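Local structure of replication initiation and membrane attachment protein (Geobacillus stearothermophilus 10, 5WTN) at residues Y199-F211 and K230-P244. The protein probably helps load the replicative helicase during initiation of DNA replication as a primosomal protein, and assembles as a tetramer. Numbering follows the deposited sequence.
Sequences YVLDDGVFDFELF and KEAIKKLAFLYGIPP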
loop_
_atom_site.group_PDB
_atom_site.type_symbol
_atom_site.label_atom_id
_atom_site.label_comp_id
_atom_site.label_asym_id
_atom_site.label_seq_id
_atom_site.Cartn_x
_atom_site.Cartn_y
_atom_site.Cartn_z
ATOM N N TYR A 199 1.775 18.854 16.765
ATOM C CA TYR A 199 1.784 20.292 16.579
ATOM C C TYR A 199 2.101 20.920 17.940
ATOM O O TYR A 199 1.915 20.265 18.984
ATOM C CB TYR A 199 0.471 20.808 15.962
ATOM C CG TYR A 199 -0.761 20.737 16.834
ATOM C CD1 TYR A 199 -0.921 21.587 17.915
ATOM C CD2 TYR A 199 -1.795 19.855 16.544
ATOM C CE1 TYR A 199 -2.053 21.537 18.711
ATOM C CE2 TYR A 199 -2.940 19.807 17.330
ATOM C CZ TYR A 199 -3.059 20.650 18.416
ATOM O OH TYR A 199 -4.180 20.611 19.218
ATOM N N VAL A 200 2.604 22.154 17.940
ATOM C CA VAL A 200 2.877 22.842 19.199
ATOM C C VAL A 200 2.263 24.225 19.194
ATOM O O VAL A 200 2.026 24.789 18.121
ATOM C CB VAL A 200 4.383 22.952 19.505
ATOM C CG1 VAL A 200 4.910 21.632 20.043
ATOM C CG2 VAL A 200 5.149 23.385 18.274
ATOM N N LEU A 201 1.988 24.752 20.390
ATOM C CA LEU A 201 1.487 26.114 20.531
ATOM C C LEU A 201 2.471 26.884 21.376
ATOM O O LEU A 201 3.002 26.359 22.354
ATOM C CB LEU A 201 0.118 26.146 21.210
ATOM C CG LEU A 201 -1.141 25.607 20.526
ATOM C CD1 LEU A 201 -2.245 25.423 21.570
ATOM C CD2 LEU A 201 -1.628 26.516 19.407
ATOM N N ASP A 202 2.711 28.142 21.022
ATOM C CA ASP A 202 3.601 28.991 21.807
ATOM C C ASP A 202 2.992 29.283 23.177
ATOM O O ASP A 202 1.832 29.686 23.273
ATOM C CB ASP A 202 3.886 30.300 21.068
ATOM C CG ASP A 202 5.299 30.802 21.297
ATOM O OD1 ASP A 202 6.253 30.088 20.925
ATOM O OD2 ASP A 202 5.453 31.911 21.849
ATOM N N ASP A 203 3.772 29.077 24.235
ATOM C CA ASP A 203 3.281 29.293 25.591
ATOM C C ASP A 203 2.690 30.693 25.740
ATOM O O ASP A 203 1.990 30.977 26.715
ATOM C CB ASP A 203 4.387 29.043 26.622
ATOM C CG ASP A 203 4.581 27.565 26.919
ATOM O OD1 ASP A 203 5.267 27.234 27.911
ATOM O OD2 ASP A 203 4.034 26.730 26.162
ATOM N N GLY A 204 2.949 31.551 24.754
ATOM C CA GLY A 204 2.423 32.899 24.742
ATOM C C GLY A 204 0.943 32.992 24.410
ATOM O O GLY A 204 0.339 34.054 24.567
ATOM N N VAL A 205 0.340 31.899 23.954
ATOM C CA VAL A 205 -1.100 31.923 23.680
ATOM C C VAL A 205 -1.935 32.109 24.964
ATOM O O VAL A 205 -3.126 32.437 24.899
ATOM C CB VAL A 205 -1.594 30.646 22.926
ATOM C CG1 VAL A 205 -0.844 30.446 21.618
ATOM C CG2 VAL A 205 -1.469 29.413 23.801
ATOM N N PHE A 206 -1.307 31.875 26.117
ATOM C CA PHE A 206 -1.988 31.924 27.407
ATOM C C PHE A 206 -1.072 32.450 28.508
ATOM O O PHE A 206 0.084 32.023 28.604
ATOM C CB PHE A 206 -2.457 30.514 27.792
ATOM C CG PHE A 206 -3.154 30.447 29.122
ATOM C CD1 PHE A 206 -4.480 30.843 29.242
ATOM C CD2 PHE A 206 -2.491 29.991 30.248
ATOM C CE1 PHE A 206 -5.127 30.784 30.452
ATOM C CE2 PHE A 206 -3.138 29.936 31.472
ATOM C CZ PHE A 206 -4.455 30.335 31.573
ATOM N N ASP A 207 -1.582 33.306 29.392
ATOM C CA ASP A 207 -0.679 33.893 30.368
ATOM C C ASP A 207 -0.616 33.030 31.615
ATOM O O ASP A 207 -1.445 33.152 32.507
ATOM C CB ASP A 207 -1.211 35.278 30.744
ATOM C CG ASP A 207 -0.293 36.040 31.699
ATOM O OD1 ASP A 207 -0.533 37.256 31.879
ATOM O OD2 ASP A 207 0.661 35.449 32.270
ATOM N N PHE A 208 0.451 32.259 31.736
ATOM C CA PHE A 208 0.582 31.365 32.869
ATOM C C PHE A 208 1.038 32.102 34.116
ATOM O O PHE A 208 0.707 31.706 35.230
ATOM C CB PHE A 208 1.558 30.243 32.564
ATOM C CG PHE A 208 1.005 29.181 31.665
ATOM C CD1 PHE A 208 0.328 28.092 32.194
ATOM C CD2 PHE A 208 1.189 29.249 30.296
ATOM C CE1 PHE A 208 -0.164 27.108 31.373
ATOM C CE2 PHE A 208 0.705 28.260 29.469
ATOM C CZ PHE A 208 0.023 27.192 30.002
ATOM N N GLU A 209 1.824 33.156 33.928
ATOM C CA GLU A 209 2.328 33.935 35.049
ATOM C C GLU A 209 1.149 34.404 35.911
ATOM O O GLU A 209 1.107 34.151 37.123
ATOM C CB GLU A 209 3.138 35.128 34.538
ATOM C CG GLU A 209 4.018 35.814 35.590
ATOM C CD GLU A 209 4.144 37.318 35.359
ATOM O OE1 GLU A 209 3.918 37.764 34.210
ATOM O OE2 GLU A 209 4.456 38.052 36.326
ATOM N N LEU A 210 0.181 35.059 35.275
ATOM C CA LEU A 210 -1.014 35.518 35.967
ATOM C C LEU A 210 -1.805 34.336 36.523
ATOM O O LEU A 210 -2.214 34.337 37.688
ATOM C CB LEU A 210 -1.888 36.321 35.014
ATOM C CG LEU A 210 -3.101 36.950 35.683
ATOM C CD1 LEU A 210 -2.633 37.978 36.696
ATOM C CD2 LEU A 210 -4.043 37.573 34.661
ATOM N N PHE A 211 -2.004 33.330 35.674
ATOM C CA PHE A 211 -2.783 32.139 36.001
ATOM C C PHE A 211 -2.305 31.472 37.284
ATOM O O PHE A 211 -3.101 31.188 38.174
ATOM C CB PHE A 211 -2.712 31.160 34.831
ATOM C CG PHE A 211 -3.287 29.812 35.127
ATOM C CD1 PHE A 211 -2.480 28.775 35.577
ATOM C CD2 PHE A 211 -4.640 29.566 34.947
ATOM C CE1 PHE A 211 -3.022 27.519 35.855
ATOM C CE2 PHE A 211 -5.180 28.313 35.226
ATOM C CZ PHE A 211 -4.370 27.295 35.680
ATOM N N LYS A 230 -0.854 21.417 31.541
ATOM C CA LYS A 230 -0.390 22.694 31.019
ATOM C C LYS A 230 -0.563 22.718 29.502
ATOM O O LYS A 230 -1.033 23.700 28.923
ATOM C CB LYS A 230 1.063 22.908 31.429
ATOM C CG LYS A 230 1.677 24.220 30.967
ATOM C CD LYS A 230 3.115 24.376 31.479
ATOM C CE LYS A 230 3.953 25.278 30.572
ATOM N NZ LYS A 230 4.181 24.683 29.217
ATOM N N GLU A 231 -0.221 21.605 28.867
ATOM C CA GLU A 231 -0.418 21.448 27.437
ATOM C C GLU A 231 -1.910 21.578 27.127
ATOM O O GLU A 231 -2.299 22.224 26.158
ATOM C CB GLU A 231 0.130 20.084 26.996
ATOM C CG GLU A 231 0.014 19.762 25.506
ATOM C CD GLU A 231 0.434 18.318 25.182
ATOM O OE1 GLU A 231 0.082 17.821 24.081
ATOM O OE2 GLU A 231 1.117 17.680 26.027
ATOM N N ALA A 232 -2.747 20.989 27.976
ATOM C CA ALA A 232 -4.185 20.970 27.744
ATOM C C ALA A 232 -4.779 22.357 27.918
ATOM O O ALA A 232 -5.636 22.795 27.141
ATOM C CB ALA A 232 -4.840 20.003 28.693
ATOM N N ILE A 233 -4.326 23.039 28.961
ATOM C CA ILE A 233 -4.752 24.400 29.234
ATOM C C ILE A 233 -4.486 25.290 28.029
ATOM O O ILE A 233 -5.382 25.994 27.570
ATOM C CB ILE A 233 -4.031 24.948 30.470
ATOM C CG1 ILE A 233 -4.633 24.332 31.738
ATOM C CG2 ILE A 233 -4.075 26.470 30.495
ATOM C CD1 ILE A 233 -4.048 24.878 33.015
ATOM N N LYS A 234 -3.257 25.222 27.521
ATOM C CA LYS A 234 -2.834 25.953 26.336
ATOM C C LYS A 234 -3.812 25.773 25.181
ATOM O O LYS A 234 -4.250 26.745 24.577
ATOM C CB LYS A 234 -1.440 25.474 25.910
ATOM C CG LYS A 234 -0.291 26.418 26.249
ATOM C CD LYS A 234 1.067 25.694 26.219
ATOM C CE LYS A 234 1.479 25.246 24.816
ATOM N NZ LYS A 234 2.511 24.138 24.806
ATOM N N LYS A 235 -4.164 24.529 24.877
ATOM C CA LYS A 235 -5.011 24.254 23.721
ATOM C C LYS A 235 -6.394 24.799 23.969
ATOM O O LYS A 235 -7.033 25.318 23.058
ATOM C CB LYS A 235 -5.089 22.757 23.429
ATOM C CG LYS A 235 -3.749 22.057 23.363
ATOM C CD LYS A 235 -3.845 20.795 22.516
ATOM C CE LYS A 235 -2.507 20.066 22.414
ATOM N NZ LYS A 235 -2.708 18.670 21.924
ATOM N N LEU A 236 -6.855 24.675 25.208
ATOM C CA LEU A 236 -8.195 25.124 25.552
ATOM C C LEU A 236 -8.294 26.649 25.449
ATOM O O LEU A 236 -9.222 27.194 24.835
ATOM C CB LEU A 236 -8.554 24.627 26.940
ATOM C CG LEU A 236 -8.834 23.125 26.919
ATOM C CD1 LEU A 236 -9.017 22.567 28.331
ATOM C CD2 LEU A 236 -10.058 22.850 26.053
ATOM N N ALA A 237 -7.306 27.325 26.024
ATOM C CA ALA A 237 -7.228 28.775 25.974
ATOM C C ALA A 237 -7.186 29.268 24.538
ATOM O O ALA A 237 -7.829 30.260 24.190
ATOM C CB ALA A 237 -6.003 29.255 26.718
ATOM N N PHE A 238 -6.415 28.585 23.704
ATOM C CA PHE A 238 -6.214 29.048 22.347
ATOM C C PHE A 238 -7.460 28.788 21.521
ATOM O O PHE A 238 -7.908 29.645 20.762
ATOM C CB PHE A 238 -5.006 28.352 21.729
ATOM C CG PHE A 238 -4.851 28.607 20.256
ATOM C CD1 PHE A 238 -4.048 29.640 19.796
ATOM C CD2 PHE A 238 -5.510 27.806 19.323
ATOM C CE1 PHE A 238 -3.913 29.871 18.428
ATOM C CE2 PHE A 238 -5.385 28.034 17.963
ATOM C CZ PHE A 238 -4.587 29.063 17.512
ATOM N N LEU A 239 -7.999 27.583 21.654
ATOM C CA LEU A 239 -9.166 27.175 20.888
ATOM C C LEU A 239 -10.389 28.017 21.245
ATOM O O LEU A 239 -11.132 28.432 20.359
ATOM C CB LEU A 239 -9.462 25.695 21.132
ATOM C CG LEU A 239 -10.759 25.150 20.530
ATOM C CD1 LEU A 239 -10.636 25.093 19.037
ATOM C CD2 LEU A 239 -11.113 23.779 21.076
ATOM N N TYR A 240 -10.607 28.224 22.544
ATOM C CA TYR A 240 -11.787 28.927 23.048
ATOM C C TYR A 240 -11.642 30.406 23.477
ATOM O O TYR A 240 -12.637 31.051 23.829
ATOM C CB TYR A 240 -12.359 28.112 24.198
ATOM C CG TYR A 240 -12.891 26.773 23.755
ATOM C CD1 TYR A 240 -13.807 26.680 22.726
ATOM C CD2 TYR A 240 -12.475 25.602 24.361
ATOM C CE1 TYR A 240 -14.318 25.465 22.322
ATOM C CE2 TYR A 240 -12.973 24.371 23.960
ATOM C CZ TYR A 240 -13.901 24.308 22.935
ATOM O OH TYR A 240 -14.412 23.090 22.509
ATOM N N GLY A 241 -10.423 30.938 23.456
ATOM C CA GLY A 241 -10.195 32.316 23.853
ATOM C C GLY A 241 -10.419 32.592 25.335
ATOM O O GLY A 241 -10.722 33.722 25.740
ATOM N N ILE A 242 -10.252 31.564 26.155
ATOM C CA ILE A 242 -10.471 31.686 27.595
ATOM C C ILE A 242 -9.349 32.477 28.279
ATOM O O ILE A 242 -8.183 32.095 28.216
ATOM C CB ILE A 242 -10.569 30.282 28.259
ATOM C CG1 ILE A 242 -11.642 29.433 27.580
ATOM C CG2 ILE A 242 -10.850 30.389 29.746
ATOM C CD1 ILE A 242 -11.736 28.064 28.139
ATOM N N PRO A 243 -9.703 33.580 28.954
ATOM C CA PRO A 243 -8.762 34.370 29.770
ATOM C C PRO A 243 -8.291 33.608 31.020
ATOM O O PRO A 243 -8.910 32.607 31.384
ATOM C CB PRO A 243 -9.584 35.599 30.159
ATOM C CG PRO A 243 -11.000 35.163 30.038
ATOM C CD PRO A 243 -11.044 34.184 28.911
ATOM N N PRO A 244 -7.191 34.058 31.657
ATOM C CA PRO A 244 -6.619 33.330 32.801
ATOM C C PRO A 244 -7.499 33.271 34.045
ATOM O O PRO A 244 -7.512 32.230 34.692
ATOM C CB PRO A 244 -5.334 34.112 33.106
ATOM C CG PRO A 244 -5.002 34.797 31.828
ATOM C CD PRO A 244 -6.328 35.175 31.243
HETATM O O HOH W 1 0.286 18.487 21.208
#
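F206 enters a pocket between helix 227-240 and the start of helix 244-254. Its CG is anti to the backbone N (chi1 179°), which carries the ring in against the helix. The CG2 methyl of I233 lies over one face of the F206 ring, 3.9 Å from the centroid, a CH-pi contact. A237 CB approaches obliquely, and P244 CA lies 3.8 Å from F206 CE1. The F208 ring lies between F206 CD2 over one face and K230 CE over the other. K230 CG sits near its CE1-CZ rim, 3.4 Å from F208 CE1, and K234 CG meets its edge. I233 meets F206 with CG2 and F211 with CD1.

D203 joins the two lysines. K230 bends at chi4 (-66°), and its NZ donates to D203 OD1 (3.1 Å) from the syn side, 31° out of the carboxylate plane. K234 NZ forms a salt bridge with D203 OD2 at 3.3 Å. Further along, L201 CD2 sits over the centre of the F238 ring, 3.9 Å from its centroid, in a second CH-pi contact. K235 runs past Y199. In the second subunit, D121 OD2 makes a salt bridge with K235 NZ, and D121 OD1 a hydrogen bond with Y199 OH. D207 OD2 accepts from L210 N and caps helix 208-217.

Aromatic and aliphatic packing thus joins the loop and the start of helix 208-217 to helices 227-240 and 244-254. D203 pairs with both ammonium groups, probably balancing their charge, while the lysine chains pack on F208.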